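Local coordinates for protein GntR family transcriptional regulator (Streptococcus agalactiae, PDB 7B5U) that senses cyclic di-AMP through this RCK_C effector domain, a dimer that binds the dinucleotide, and probably acts as a DNA-binding transcriptional regulator of the GntR family, at residues A[6-11]-A[66-71]; A[22-27]-A[73-78]; A[34-39]-A[43-48]. All coordinates share one frame; numbering follows the deposited sequence. Where two conformers were deposited one is given.

Contact 1. Residues A[6-11]-A[66-71]; sequences YEIIVS and DVYARM
Tyr68 and Met71, one helical turn apart on the helix that holds 66-71, are the residues that reach strand 6-9. The two elements run almost in the same direction, their axes 11° from parallel and 10.1 Å apart, so the contact is a helix laid along an edge strand of the sheet. Tyr68 comes first. Its CB sits over one face of the Tyr6 ring, 4.0 Å from the ring centroid and close to the normal, a CH-pi contact displaced toward the rim on the side of CD2 and CE2. CG of Tyr68 lies opposite its backbone N (chi1 165°), which carries the ring past Tyr6 instead of onto it. The two rings are therefore tilted by only 25° but offset too far to stack. The far part of the Tyr68 ring meets Ile8 at its edge, where CE1 is 3.7 Å from Ile8 CG2. Tyrosine suits both partly exposed positions, since each ring gives an apolar surface to its neighbour while carrying a hydroxyl at its end. Met71 follows, on the buried side. Two successive kinks in its chain fold CE back until it is 4.1 Å from Ile8 CD1; a flexible unbranched chain can make that turn, while branched Ile8 divides its methyls between Tyr68 and Met71. No hydrogen bond crosses here. Strand 6-9 is itself bonded through its backbone to strand 58-62, whose Phe61 meets Tyr6 and Met71, and Met71 also packs on Val26 and Thr30 of helix 26-30.

Contact 2. Residues A[22-27]-A[73-78]; sequences GELNVW and TYFNLR. With 2BA ((2R,3R,3aS,5R,7aR,9R,10R,10aS,12R,14aR)-2,9-bis(6-amino-9H-purin-9-yl)octahydro-2H,7H-difuro[3,2-d:3',2'-j][1,3,7,9,2,8 ]tetraoxadiphosphacyclododecine-3,5,10,12-tetrol 5,12-dioxide), chain C.
Leu24 reaches Tyr74, at the end of helix 65-74, with CD2 and Phe75, just beyond that helix, with CD1, each obliquely. CD2 approaches the phenol end of Tyr74, 3.5 Å from OH, and CD1 lies 4.4 Å from Phe75 CZ. A forked leucine suits this place because each branch serves a different ring; chi1 of -66° sets its CG anti to the carbonyl carbon, and the fork is thereby directed at the two aromatics. Tyr74 holds its ring out in the extended setting (chi1 -173°), which sends OH to the end of helix 21-24. Phe75 turns its ring so that Tyr74 CD2 lies over its face, offset toward the rim.

On the other side of 22-27 lies cyclic di-AMP. Its ribose hydroxyl O2'1 donates to Asn25 OD1 at 2.7 Å, and Trp27 N makes a weak bond of 3.2 Å to adenine N31, while Val26 CB packs against that base. Trp27 NE1 reaches Ser46 O of the second subunit. A water 2.5 Å from Tyr74 OH also gives a weak bond to Leu24 O. The chemistry thus divides by side: apolar and water-mediated contacts toward Tyr74, direct polar recognition of sugar and base toward the ligand.

Contact 3. Residues A[34-39]-A[43-48]; sequences IVAIEH and FIVSPG. With 2BA ((2R,3R,3aS,5R,7aR,9R,10R,10aS,12R,14aR)-2,9-bis(6-amino-9H-purin-9-yl)octahydro-2H,7H-difuro[3,2-d:3',2'-j][1,3,7,9,2,8 ]tetraoxadiphosphacyclododecine-3,5,10,12-tetrol 5,12-dioxide), chain C.
Pro47 fills the apolar centre of this beta hairpin, formed by strands 33-39 and 42-45 of the RCK_C domain, with Ile34 and Ile37 against it. Its CG lies 3.8 Å from Ile34 CG2, and its CB is 4.0 Å from Ile37 CD1. A compact ring, with no long chain to place, suits the turn away from the strand and packs against both isoleucines. Ile21 of helix 21-24 packs on all three. Val35 points away from the hairpin partner and meets Val35 of the second subunit; Ala36 and Val45 pair on the same face of the sheet and both pack on Leu3 of that subunit.

The backbone joins the strands antiparallel. Ile37 and Ile44 form the hydrogen-bonded pair, Ile37 N to Ile44 O and Ile44 N to Ile37 O, flanked by the non-hydrogen-bonded pairs Ala36 with Val45 and Glu38 with Phe43. Away from the hairpin turn, where the chain leaves strand 42-45, Ser46 N bonds to Val35 O at 2.9 Å, standing 35° above that carbonyl's plane. Across the other edge of strand 33-39, Val35 and Ala36 together oppose Phe60 as a classic beta bulge. Ser46 OG is bonded to Thr33 OG1 and Gly31 O of the second subunit.

Near the hairpin turn, Glu38 CG points away from its own N (chi1 -173°) and the chain runs on extended, which lays CG over one face of Phe43, 3.9 Å from the ring centroid. The carboxylate, 20° from the ring plane, lies above it but past the rim, CD 3.4 Å from Phe43 CZ; glutamate suits this partly exposed position by packing its aliphatic part on the aromatic.

At the ligand end, the Ile34 backbone reads an adenine edge with two bonds: Ile34 N gives to N11 at 2.9 Å, and amino N61 gives to Ile34 O at 2.9 Å.

From the N terminus, strand 6-9 opens the loop that contact 1 closes on helix 65-74. Segment 22-27 comes next and opens the loop of contact 2, which closes on the end of helix 65-74 and the stretch after it, so these two loops cross. Contact 3 is a short hairpin lying within both. Contacts 1 and 2 touch where Val10 and Ile8 pack on Phe75, so the two share apolar packing around that ring. Contact 3 belongs to the far edge of the sheet, joined to contact 2 by Val26 against Ile34. Contacts 2 and 3 both touch cyclic di-AMP, while contact 1 ties the opposite edge strand to the C-terminal helix.

Contact 1. Residues A[6-11]-A[66-71]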
loop_
_atom_site.group_PDB
_atom_site.type_symbol
_atom_site.label_atom_id
_atom_site.label_comp_id
_atom_site.label_asym_id
_atom_site.label_seq_id
_atom_site.Cartn_x
_atom_site.Cartn_y
_atom_site.Cartn_z
ATOM N N TYR A 6 -9.557 -5.025 -0.033
ATOM C CA TYR A 6 -9.991 -6.224 -0.724
ATOM C C TYR A 6 -9.076 -7.386 -0.349
ATOM O O TYR A 6 -7.907 -7.198 0.012
ATOM C CB TYR A 6 -9.892 -6.014 -2.231
ATOM C CG TYR A 6 -10.849 -4.990 -2.761
ATOM C CD1 TYR A 6 -10.470 -3.664 -2.890
ATOM C CD2 TYR A 6 -12.141 -5.344 -3.121
ATOM C CE1 TYR A 6 -11.350 -2.715 -3.365
ATOM C CE2 TYR A 6 -13.030 -4.401 -3.601
ATOM C CZ TYR A 6 -12.627 -3.089 -3.721
ATOM O OH TYR A 6 -13.498 -2.133 -4.193
ATOM N N GLU A 7 -9.612 -8.605 -0.465
ATOM C CA GLU A 7 -8.867 -9.826 -0.183
ATOM C C GLU A 7 -9.013 -10.748 -1.382
ATOM O O GLU A 7 -10.137 -11.025 -1.812
ATOM C CB GLU A 7 -9.424 -10.518 1.072
ATOM C CG GLU A 7 -8.675 -11.786 1.469
ATOM C CD GLU A 7 -9.238 -12.457 2.713
ATOM O OE1 GLU A 7 -8.699 -13.515 3.109
ATOM O OE2 GLU A 7 -10.214 -11.939 3.301
ATOM N N ILE A 8 -7.894 -11.209 -1.936
ATOM C CA ILE A 8 -7.925 -12.244 -2.962
ATOM C C ILE A 8 -7.030 -13.399 -2.544
ATOM O O ILE A 8 -5.962 -13.198 -1.956
ATOM C CB ILE A 8 -7.540 -11.734 -4.369
ATOM C CG1 ILE A 8 -6.118 -11.170 -4.392
ATOM C CG2 ILE A 8 -8.564 -10.736 -4.887
ATOM C CD1 ILE A 8 -5.622 -10.877 -5.800
ATOM N N ILE A 9 -7.478 -14.614 -2.841
ATOM C CA ILE A 9 -6.692 -15.823 -2.622
ATOM C C ILE A 9 -6.107 -16.225 -3.971
ATOM O O ILE A 9 -6.853 -16.541 -4.906
ATOM C CB ILE A 9 -7.557 -16.960 -2.047
ATOM C CG1 ILE A 9 -8.225 -16.543 -0.730
ATOM C CG2 ILE A 9 -6.700 -18.219 -1.877
ATOM C CD1 ILE A 9 -9.296 -17.517 -0.259
ATOM N N VAL A 10 -4.781 -16.198 -4.089
ATOM C CA VAL A 10 -4.132 -16.486 -5.367
ATOM C C VAL A 10 -3.940 -17.990 -5.531
ATOM O O VAL A 10 -2.824 -18.525 -5.464
ATOM C CB VAL A 10 -2.862 -15.632 -5.587
ATOM C CG1 VAL A 10 -3.251 -14.172 -5.762
ATOM C CG2 VAL A 10 -1.857 -15.772 -4.430
ATOM N N SER A 11 -5.051 -18.678 -5.758
ATOM C CA SER A 11 -5.080 -20.132 -5.789
ATOM C C SER A 11 -4.861 -20.717 -7.177
ATOM O O SER A 11 -4.650 -21.930 -7.292
ATOM C CB SER A 11 -6.409 -20.632 -5.219
ATOM O OG SER A 11 -7.495 -20.063 -5.923
ATOM N N ASP A 66 -12.478 -1.152 -9.728
ATOM C CA ASP A 66 -11.694 -1.376 -10.937
ATOM C C ASP A 66 -10.331 -1.967 -10.601
ATOM O O ASP A 66 -9.836 -2.843 -11.320
ATOM C CB ASP A 66 -11.550 -0.072 -11.719
ATOM C CG ASP A 66 -11.095 -0.299 -13.150
ATOM O OD1 ASP A 66 -11.873 -0.883 -13.934
ATOM O OD2 ASP A 66 -9.966 0.107 -13.496
ATOM N N VAL A 67 -9.704 -1.498 -9.513
ATOM C CA VAL A 67 -8.441 -2.081 -9.074
ATOM C C VAL A 67 -8.635 -3.548 -8.723
ATOM O O VAL A 67 -7.797 -4.400 -9.051
ATOM C CB VAL A 67 -7.886 -1.287 -7.882
ATOM C CG1 VAL A 67 -6.701 -2.015 -7.272
ATOM C CG2 VAL A 67 -7.503 0.122 -8.309
ATOM N N TYR A 68 -9.739 -3.866 -8.042
ATOM C CA TYR A 68 -10.046 -5.263 -7.757
ATOM C C TYR A 68 -10.107 -6.085 -9.045
ATOM O O TYR A 68 -9.542 -7.182 -9.126
ATOM C CB TYR A 68 -11.344 -5.409 -6.953
ATOM C CG TYR A 68 -11.813 -6.836 -6.996
ATOM C CD1 TYR A 68 -11.203 -7.809 -6.215
ATOM C CD2 TYR A 68 -12.808 -7.234 -7.888
ATOM C CE1 TYR A 68 -11.592 -9.142 -6.297
ATOM C CE2 TYR A 68 -13.209 -8.562 -7.975
ATOM C CZ TYR A 68 -12.592 -9.508 -7.176
ATOM O OH TYR A 68 -12.965 -10.834 -7.240
ATOM N N ALA A 69 -10.801 -5.573 -10.067
ATOM C CA ALA A 69 -10.909 -6.299 -11.331
ATOM C C ALA A 69 -9.540 -6.524 -11.965
ATOM O O ALA A 69 -9.265 -7.602 -12.513
ATOM C CB ALA A 69 -11.825 -5.532 -12.287
ATOM N N ARG A 70 -8.664 -5.519 -11.896
ATOM C CA ARG A 70 -7.306 -5.666 -12.408
ATOM C C ARG A 70 -6.526 -6.736 -11.645
ATOM O O ARG A 70 -5.837 -7.562 -12.256
ATOM C CB ARG A 70 -6.586 -4.312 -12.398
ATOM C CG ARG A 70 -7.270 -3.287 -13.300
ATOM C CD ARG A 70 -6.742 -1.869 -13.146
ATOM N NE ARG A 70 -5.357 -1.778 -13.587
ATOM C CZ ARG A 70 -4.577 -0.720 -13.392
ATOM N NH1 ARG A 70 -5.043 0.366 -12.766
ATOM N NH2 ARG A 70 -3.321 -0.759 -13.827
ATOM N N MET A 71 -6.600 -6.727 -10.307
ATOM C CA MET A 71 -5.894 -7.738 -9.522
ATOM C C MET A 71 -6.401 -9.135 -9.836
ATOM O O MET A 71 -5.611 -10.079 -9.974
ATOM C CB MET A 71 -6.028 -7.434 -8.032
ATOM C CG MET A 71 -5.148 -6.294 -7.587
ATOM S SD MET A 71 -3.401 -6.757 -7.503
ATOM C CE MET A 71 -3.353 -7.450 -5.850
#

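Contact 2. Residues A[22-27]-A[73-78]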
loop_
_atom_site.group_PDB
_atom_site.type_symbol
_atom_site.label_atom_id
_atom_site.label_comp_id
_atom_site.label_asym_id
_atom_site.label_seq_id
_atom_site.Cartn_x
_atom_site.Cartn_y
_atom_site.Cartn_z
ATOM N N GLY A 22 8.079 -6.184 -5.658
ATOM C CA GLY A 22 8.862 -5.245 -6.442
ATOM C C GLY A 22 9.155 -5.731 -7.850
ATOM O O GLY A 22 9.135 -4.942 -8.800
ATOM N N GLU A 23 9.468 -7.022 -8.005
ATOM C CA GLU A 23 9.656 -7.585 -9.340
ATOM C C GLU A 23 8.386 -7.457 -10.159
ATOM O O GLU A 23 8.438 -7.161 -11.362
ATOM C CB GLU A 23 10.039 -9.065 -9.239
ATOM C CG GLU A 23 11.456 -9.299 -8.793
ATOM C CD GLU A 23 11.711 -10.718 -8.303
ATOM O OE1 GLU A 23 10.795 -11.576 -8.327
ATOM O OE2 GLU A 23 12.858 -10.977 -7.886
ATOM N N LEU A 24 7.235 -7.709 -9.532
ATOM C CA LEU A 24 5.958 -7.594 -10.222
ATOM C C LEU A 24 5.626 -6.149 -10.529
ATOM O O LEU A 24 4.909 -5.880 -11.503
ATOM C CB LEU A 24 4.849 -8.202 -9.370
ATOM C CG LEU A 24 4.962 -9.709 -9.159
ATOM C CD1 LEU A 24 3.913 -10.170 -8.170
ATOM C CD2 LEU A 24 4.811 -10.443 -10.479
ATOM N N ASN A 25 6.122 -5.216 -9.709
ATOM C CA ASN A 25 5.798 -3.800 -9.856
ATOM C C ASN A 25 4.288 -3.572 -9.706
ATOM O O ASN A 25 3.665 -2.860 -10.499
ATOM C CB ASN A 25 6.342 -3.261 -11.185
ATOM C CG ASN A 25 6.717 -1.793 -11.134
ATOM O OD1 ASN A 25 7.000 -1.218 -10.065
ATOM N ND2 ASN A 25 6.745 -1.172 -12.297
ATOM N N VAL A 26 3.713 -4.160 -8.642
ATOM C CA VAL A 26 2.261 -4.377 -8.563
ATOM C C VAL A 26 1.461 -3.097 -8.794
ATOM O O VAL A 26 0.510 -3.104 -9.578
ATOM C CB VAL A 26 1.865 -5.056 -7.241
ATOM C CG1 VAL A 26 0.339 -5.075 -7.074
ATOM C CG2 VAL A 26 2.416 -6.464 -7.180
ATOM N N TRP A 27 1.788 -1.996 -8.095
ATOM C CA TRP A 27 0.950 -0.799 -8.223
ATOM C C TRP A 27 0.847 -0.346 -9.675
ATOM O O TRP A 27 -0.224 0.084 -10.124
ATOM C CB TRP A 27 1.452 0.354 -7.331
ATOM C CG TRP A 27 0.484 1.515 -7.378
ATOM C CD1 TRP A 27 -0.607 1.696 -6.573
ATOM C CD2 TRP A 27 0.475 2.612 -8.312
ATOM N NE1 TRP A 27 -1.289 2.829 -6.942
ATOM C CE2 TRP A 27 -0.647 3.412 -8.006
ATOM C CE3 TRP A 27 1.307 2.999 -9.373
ATOM C CZ2 TRP A 27 -0.948 4.573 -8.717
ATOM C CZ3 TRP A 27 1.000 4.154 -10.076
ATOM C CH2 TRP A 27 -0.117 4.928 -9.745
ATOM N N THR A 73 -7.794 -10.241 -12.604
ATOM C CA THR A 73 -7.327 -10.650 -13.926
ATOM C C THR A 73 -5.838 -10.958 -13.911
ATOM O O THR A 73 -5.387 -11.956 -14.487
ATOM C CB THR A 73 -7.633 -9.542 -14.930
ATOM O OG1 THR A 73 -9.044 -9.304 -14.945
ATOM C CG2 THR A 73 -7.186 -9.925 -16.328
ATOM N N TYR A 74 -5.069 -10.100 -13.250
ATOM C CA TYR A 74 -3.622 -10.227 -13.204
ATOM C C TYR A 74 -3.194 -11.560 -12.605
ATOM O O TYR A 74 -2.209 -12.159 -13.058
ATOM C CB TYR A 74 -3.073 -9.052 -12.397
ATOM C CG TYR A 74 -1.578 -8.894 -12.355
ATOM C CD1 TYR A 74 -0.887 -8.364 -13.433
ATOM C CD2 TYR A 74 -0.865 -9.229 -11.214
ATOM C CE1 TYR A 74 0.485 -8.189 -13.383
ATOM C CE2 TYR A 74 0.502 -9.052 -11.151
ATOM C CZ TYR A 74 1.167 -8.534 -12.236
ATOM O OH TYR A 74 2.532 -8.359 -12.173
ATOM N N PHE A 75 -3.913 -12.050 -11.592
ATOM C CA PHE A 75 -3.569 -13.307 -10.942
ATOM C C PHE A 75 -4.372 -14.503 -11.464
ATOM O O PHE A 75 -4.433 -15.542 -10.793
ATOM C CB PHE A 75 -3.668 -13.172 -9.424
ATOM C CG PHE A 75 -2.530 -12.401 -8.815
ATOM C CD1 PHE A 75 -2.707 -11.116 -8.350
ATOM C CD2 PHE A 75 -1.269 -12.964 -8.735
ATOM C CE1 PHE A 75 -1.642 -10.414 -7.796
ATOM C CE2 PHE A 75 -0.209 -12.274 -8.179
ATOM C CZ PHE A 75 -0.394 -10.996 -7.711
ATOM N N ASN A 76 -4.985 -14.378 -12.646
ATOM C CA ASN A 76 -5.596 -15.524 -13.327
ATOM C C ASN A 76 -6.798 -16.069 -12.553
ATOM O O ASN A 76 -7.023 -17.277 -12.498
ATOM C CB ASN A 76 -4.576 -16.633 -13.637
ATOM C CG ASN A 76 -5.134 -17.683 -14.574
ATOM O OD1 ASN A 76 -5.946 -17.376 -15.459
ATOM N ND2 ASN A 76 -4.728 -18.936 -14.376
ATOM N N LEU A 77 -7.597 -15.164 -11.982
ATOM C CA LEU A 77 -8.746 -15.530 -11.164
ATOM C C LEU A 77 -10.082 -15.262 -11.859
ATOM O O LEU A 77 -11.117 -15.197 -11.188
ATOM C CB LEU A 77 -8.690 -14.816 -9.813
ATOM C CG LEU A 77 -7.487 -15.142 -8.917
ATOM C CD1 LEU A 77 -7.477 -14.288 -7.656
ATOM C CD2 LEU A 77 -7.509 -16.611 -8.561
ATOM N N ARG A 78 -10.097 -15.135 -13.185
ATOM C CA ARG A 78 -11.329 -14.746 -13.870
ATOM C C ARG A 78 -12.345 -15.872 -14.038
ATOM O O ARG A 78 -13.480 -15.590 -14.442
ATOM C CB ARG A 78 -11.013 -14.126 -15.233
ATOM C CG ARG A 78 -10.316 -12.781 -15.158
ATOM C CD ARG A 78 -11.290 -11.628 -15.134
ATOM N NE ARG A 78 -11.943 -11.433 -16.426
ATOM C CZ ARG A 78 -12.970 -10.610 -16.614
ATOM N NH1 ARG A 78 -13.454 -9.916 -15.594
ATOM N NH2 ARG A 78 -13.518 -10.484 -17.815
HETATM P P 2BA C . 6.308 2.598 -7.254
HETATM O O1P 2BA C . 4.851 2.487 -7.006
HETATM O O2P 2BA C . 6.753 3.372 -8.449
HETATM O "O5'" 2BA C . 6.983 3.181 -5.898
HETATM C "C5'" 2BA C . 8.334 3.581 -5.914
HETATM C "C4'" 2BA C . 8.777 3.765 -4.434
HETATM O "O4'" 2BA C . 8.075 4.757 -3.889
HETATM C "C3'" 2BA C . 8.550 2.485 -3.590
HETATM O "O3'" 2BA C . 9.664 1.676 -3.710
HETATM C "C2'" 2BA C . 8.296 3.119 -2.200
HETATM O "O2'" 2BA C . 9.580 3.344 -1.479
HETATM C "C1'" 2BA C . 7.638 4.266 -2.457
HETATM N N9 2BA C . 6.182 4.170 -2.446
HETATM C C8 2BA C . 5.394 4.175 -3.553
HETATM N N7 2BA C . 4.112 4.058 -3.159
HETATM C C5 2BA C . 4.140 3.966 -1.805
HETATM C C6 2BA C . 3.173 3.841 -0.843
HETATM N N6 2BA C . 1.772 3.755 -1.112
HETATM N N1 2BA C . 3.522 3.801 0.444
HETATM C C2 2BA C . 4.828 3.855 0.817
HETATM N N3 2BA C . 5.800 4.001 -0.098
HETATM C C4 2BA C . 5.408 4.040 -1.387
HETATM P P1 2BA C . 9.596 0.076 -3.317
HETATM O O1P1 2BA C . 8.949 -0.131 -1.991
HETATM O O2P1 2BA C . 10.983 -0.450 -3.462
HETATM O "O5'1" 2BA C . 8.592 -0.562 -4.435
HETATM C "C5'1" 2BA C . 9.039 -0.669 -5.773
HETATM C "C4'1" 2BA C . 7.783 -0.993 -6.646
HETATM O "O4'1" 2BA C . 7.251 -2.152 -6.269
HETATM C "C3'1" 2BA C . 6.699 0.103 -6.499
HETATM O "O3'1" 2BA C . 6.974 1.097 -7.422
HETATM C "C2'1" 2BA C . 5.422 -0.742 -6.740
HETATM O "O2'1" 2BA C . 5.123 -0.828 -8.206
HETATM C "C1'1" 2BA C . 5.692 -1.955 -6.214
HETATM N N91 2BA C . 5.314 -2.139 -4.816
HETATM C C81 2BA C . 6.120 -2.133 -3.723
HETATM N N71 2BA C . 5.374 -2.301 -2.617
HETATM C C51 2BA C . 4.091 -2.382 -3.045
HETATM C C61 2BA C . 2.871 -2.537 -2.411
HETATM N N61 2BA C . 2.772 -2.680 -0.991
HETATM N N11 2BA C . 1.762 -2.604 -3.116
HETATM C C21 2BA C . 1.802 -2.472 -4.462
HETATM N N31 2BA C . 2.949 -2.326 -5.132
HETATM C C41 2BA C . 4.067 -2.266 -4.388
HETATM O O HOH W 1 4.383 -8.405 -13.778
#

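Contact 3. Residues A[34-39]-A[43-48]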
loop_
_atom_site.group_PDB
_atom_site.type_symbol
_atom_site.label_atom_id
_atom_site.label_comp_id
_atom_site.label_asym_id
_atom_site.label_seq_id
_atom_site.Cartn_x
_atom_site.Cartn_y
_atom_site.Cartn_z
ATOM N N ILE A 34 -0.802 -3.069 -1.866
ATOM C CA ILE A 34 -0.906 -4.231 -0.986
ATOM C C ILE A 34 -0.586 -3.817 0.446
ATOM O O ILE A 34 0.465 -3.223 0.715
ATOM C CB ILE A 34 0.022 -5.362 -1.460
ATOM C CG1 ILE A 34 -0.393 -5.863 -2.852
ATOM C CG2 ILE A 34 0.048 -6.481 -0.428
ATOM C CD1 ILE A 34 0.606 -6.832 -3.474
ATOM N N VAL A 35 -1.502 -4.123 1.368
ATOM C CA VAL A 35 -1.319 -3.783 2.775
ATOM C C VAL A 35 -0.823 -4.961 3.593
ATOM O O VAL A 35 -0.195 -4.763 4.634
ATOM C CB VAL A 35 -2.585 -3.167 3.398
ATOM C CG1 VAL A 35 -2.917 -1.884 2.705
ATOM C CG2 VAL A 35 -3.764 -4.123 3.354
ATOM N N ALA A 36 -1.109 -6.184 3.146
ATOM C CA ALA A 36 -0.658 -7.358 3.876
ATOM C C ALA A 36 -0.700 -8.578 2.969
ATOM O O ALA A 36 -1.491 -8.640 2.028
ATOM C CB ALA A 36 -1.525 -7.629 5.110
ATOM N N ILE A 37 0.161 -9.550 3.279
ATOM C CA ILE A 37 0.123 -10.879 2.683
ATOM C C ILE A 37 -0.099 -11.877 3.804
ATOM O O ILE A 37 0.574 -11.816 4.841
ATOM C CB ILE A 37 1.429 -11.225 1.944
ATOM C CG1 ILE A 37 1.706 -10.234 0.822
ATOM C CG2 ILE A 37 1.367 -12.654 1.404
ATOM C CD1 ILE A 37 3.130 -10.283 0.344
ATOM N N GLU A 38 -1.019 -12.809 3.591
ATOM C CA GLU A 38 -1.171 -13.938 4.492
ATOM C C GLU A 38 -0.571 -15.154 3.804
ATOM O O GLU A 38 -0.973 -15.497 2.682
ATOM C CB GLU A 38 -2.632 -14.197 4.838
ATOM C CG GLU A 38 -2.784 -15.263 5.903
ATOM C CD GLU A 38 -4.225 -15.653 6.135
ATOM O OE1 GLU A 38 -5.126 -15.007 5.551
ATOM O OE2 GLU A 38 -4.458 -16.606 6.908
ATOM N N HIS A 39 0.391 -15.791 4.466
ATOM C CA HIS A 39 1.126 -16.918 3.911
ATOM C C HIS A 39 1.235 -17.971 5.000
ATOM O O HIS A 39 1.746 -17.681 6.086
ATOM C CB HIS A 39 2.517 -16.441 3.499
ATOM C CG HIS A 39 3.406 -17.535 3.008
ATOM N ND1 HIS A 39 3.145 -18.246 1.856
ATOM C CD2 HIS A 39 4.550 -18.049 3.517
ATOM C CE1 HIS A 39 4.096 -19.143 1.671
ATOM N NE2 HIS A 39 4.959 -19.044 2.666
ATOM N N PHE A 43 0.626 -13.389 8.897
ATOM C CA PHE A 43 0.427 -12.114 8.227
ATOM C C PHE A 43 1.698 -11.284 8.268
ATOM O O PHE A 43 2.374 -11.214 9.301
ATOM C CB PHE A 43 -0.697 -11.322 8.895
ATOM C CG PHE A 43 -2.050 -11.922 8.699
ATOM C CD1 PHE A 43 -2.474 -12.977 9.486
ATOM C CD2 PHE A 43 -2.909 -11.424 7.730
ATOM C CE1 PHE A 43 -3.728 -13.540 9.307
ATOM C CE2 PHE A 43 -4.162 -11.978 7.546
ATOM C CZ PHE A 43 -4.571 -13.037 8.334
ATOM N N ILE A 44 2.024 -10.668 7.139
ATOM C CA ILE A 44 3.042 -9.628 7.062
ATOM C C ILE A 44 2.339 -8.355 6.628
ATOM O O ILE A 44 1.745 -8.304 5.543
ATOM C CB ILE A 44 4.175 -9.998 6.095
ATOM C CG1 ILE A 44 4.985 -11.163 6.668
ATOM C CG2 ILE A 44 5.071 -8.790 5.832
ATOM C CD1 ILE A 44 6.163 -11.564 5.829
ATOM N N VAL A 45 2.388 -7.343 7.479
ATOM C CA VAL A 45 1.757 -6.052 7.229
ATOM C C VAL A 45 2.816 -5.092 6.708
ATOM O O VAL A 45 3.958 -5.100 7.179
ATOM C CB VAL A 45 1.105 -5.525 8.522
ATOM C CG1 VAL A 45 0.439 -4.169 8.305
ATOM C CG2 VAL A 45 0.105 -6.545 9.067
ATOM N N SER A 46 2.436 -4.248 5.742
ATOM C CA SER A 46 3.360 -3.315 5.092
ATOM C C SER A 46 4.506 -4.096 4.450
ATOM O O SER A 46 5.673 -3.956 4.849
ATOM C CB SER A 46 3.892 -2.262 6.065
ATOM O OG SER A 46 4.481 -1.218 5.322
ATOM N N PRO A 47 4.210 -4.925 3.442
ATOM C CA PRO A 47 5.161 -5.991 3.065
ATOM C C PRO A 47 6.422 -5.525 2.354
ATOM O O PRO A 47 7.431 -6.242 2.406
ATOM C CB PRO A 47 4.319 -6.912 2.173
ATOM C CG PRO A 47 3.260 -5.999 1.607
ATOM C CD PRO A 47 2.921 -5.064 2.734
ATOM N N GLY A 48 6.397 -4.399 1.655
ATOM C CA GLY A 48 7.549 -3.957 0.905
ATOM C C GLY A 48 7.804 -4.760 -0.360
ATOM O O GLY A 48 7.118 -5.737 -0.676
HETATM P P 2BA C . 6.308 2.598 -7.254
HETATM O O1P 2BA C . 4.851 2.487 -7.006
HETATM O O2P 2BA C . 6.753 3.372 -8.449
HETATM O "O5'" 2BA C . 6.983 3.181 -5.898
HETATM C "C5'" 2BA C . 8.334 3.581 -5.914
HETATM C "C4'" 2BA C . 8.777 3.765 -4.434
HETATM O "O4'" 2BA C . 8.075 4.757 -3.889
HETATM C "C3'" 2BA C . 8.550 2.485 -3.590
HETATM O "O3'" 2BA C . 9.664 1.676 -3.710
HETATM C "C2'" 2BA C . 8.296 3.119 -2.200
HETATM O "O2'" 2BA C . 9.580 3.344 -1.479
HETATM C "C1'" 2BA C . 7.638 4.266 -2.457
HETATM N N9 2BA C . 6.182 4.170 -2.446
HETATM C C8 2BA C . 5.394 4.175 -3.553
HETATM N N7 2BA C . 4.112 4.058 -3.159
HETATM C C5 2BA C . 4.140 3.966 -1.805
HETATM C C6 2BA C . 3.173 3.841 -0.843
HETATM N N6 2BA C . 1.772 3.755 -1.112
HETATM N N1 2BA C . 3.522 3.801 0.444
HETATM C C2 2BA C . 4.828 3.855 0.817
HETATM N N3 2BA C . 5.800 4.001 -0.098
HETATM C C4 2BA C . 5.408 4.040 -1.387
HETATM P P1 2BA C . 9.596 0.076 -3.317
HETATM O O1P1 2BA C . 8.949 -0.131 -1.991
HETATM O O2P1 2BA C . 10.983 -0.450 -3.462
HETATM O "O5'1" 2BA C . 8.592 -0.562 -4.435
HETATM C "C5'1" 2BA C . 9.039 -0.669 -5.773
HETATM C "C4'1" 2BA C . 7.783 -0.993 -6.646
HETATM O "O4'1" 2BA C . 7.251 -2.152 -6.269
HETATM C "C3'1" 2BA C . 6.699 0.103 -6.499
HETATM O "O3'1" 2BA C . 6.974 1.097 -7.422
HETATM C "C2'1" 2BA C . 5.422 -0.742 -6.740
HETATM O "O2'1" 2BA C . 5.123 -0.828 -8.206
HETATM C "C1'1" 2BA C . 5.692 -1.955 -6.214
HETATM N N91 2BA C . 5.314 -2.139 -4.816
HETATM C C81 2BA C . 6.120 -2.133 -3.723
HETATM N N71 2BA C . 5.374 -2.301 -2.617
HETATM C C51 2BA C . 4.091 -2.382 -3.045
HETATM C C61 2BA C . 2.871 -2.537 -2.411
HETATM N N61 2BA C . 2.772 -2.680 -0.991
HETATM N N11 2BA C . 1.762 -2.604 -3.116
HETATM C C21 2BA C . 1.802 -2.472 -4.462
HETATM N N31 2BA C . 2.949 -2.326 -5.132
HETATM C C41 2BA C . 4.067 -2.266 -4.388
#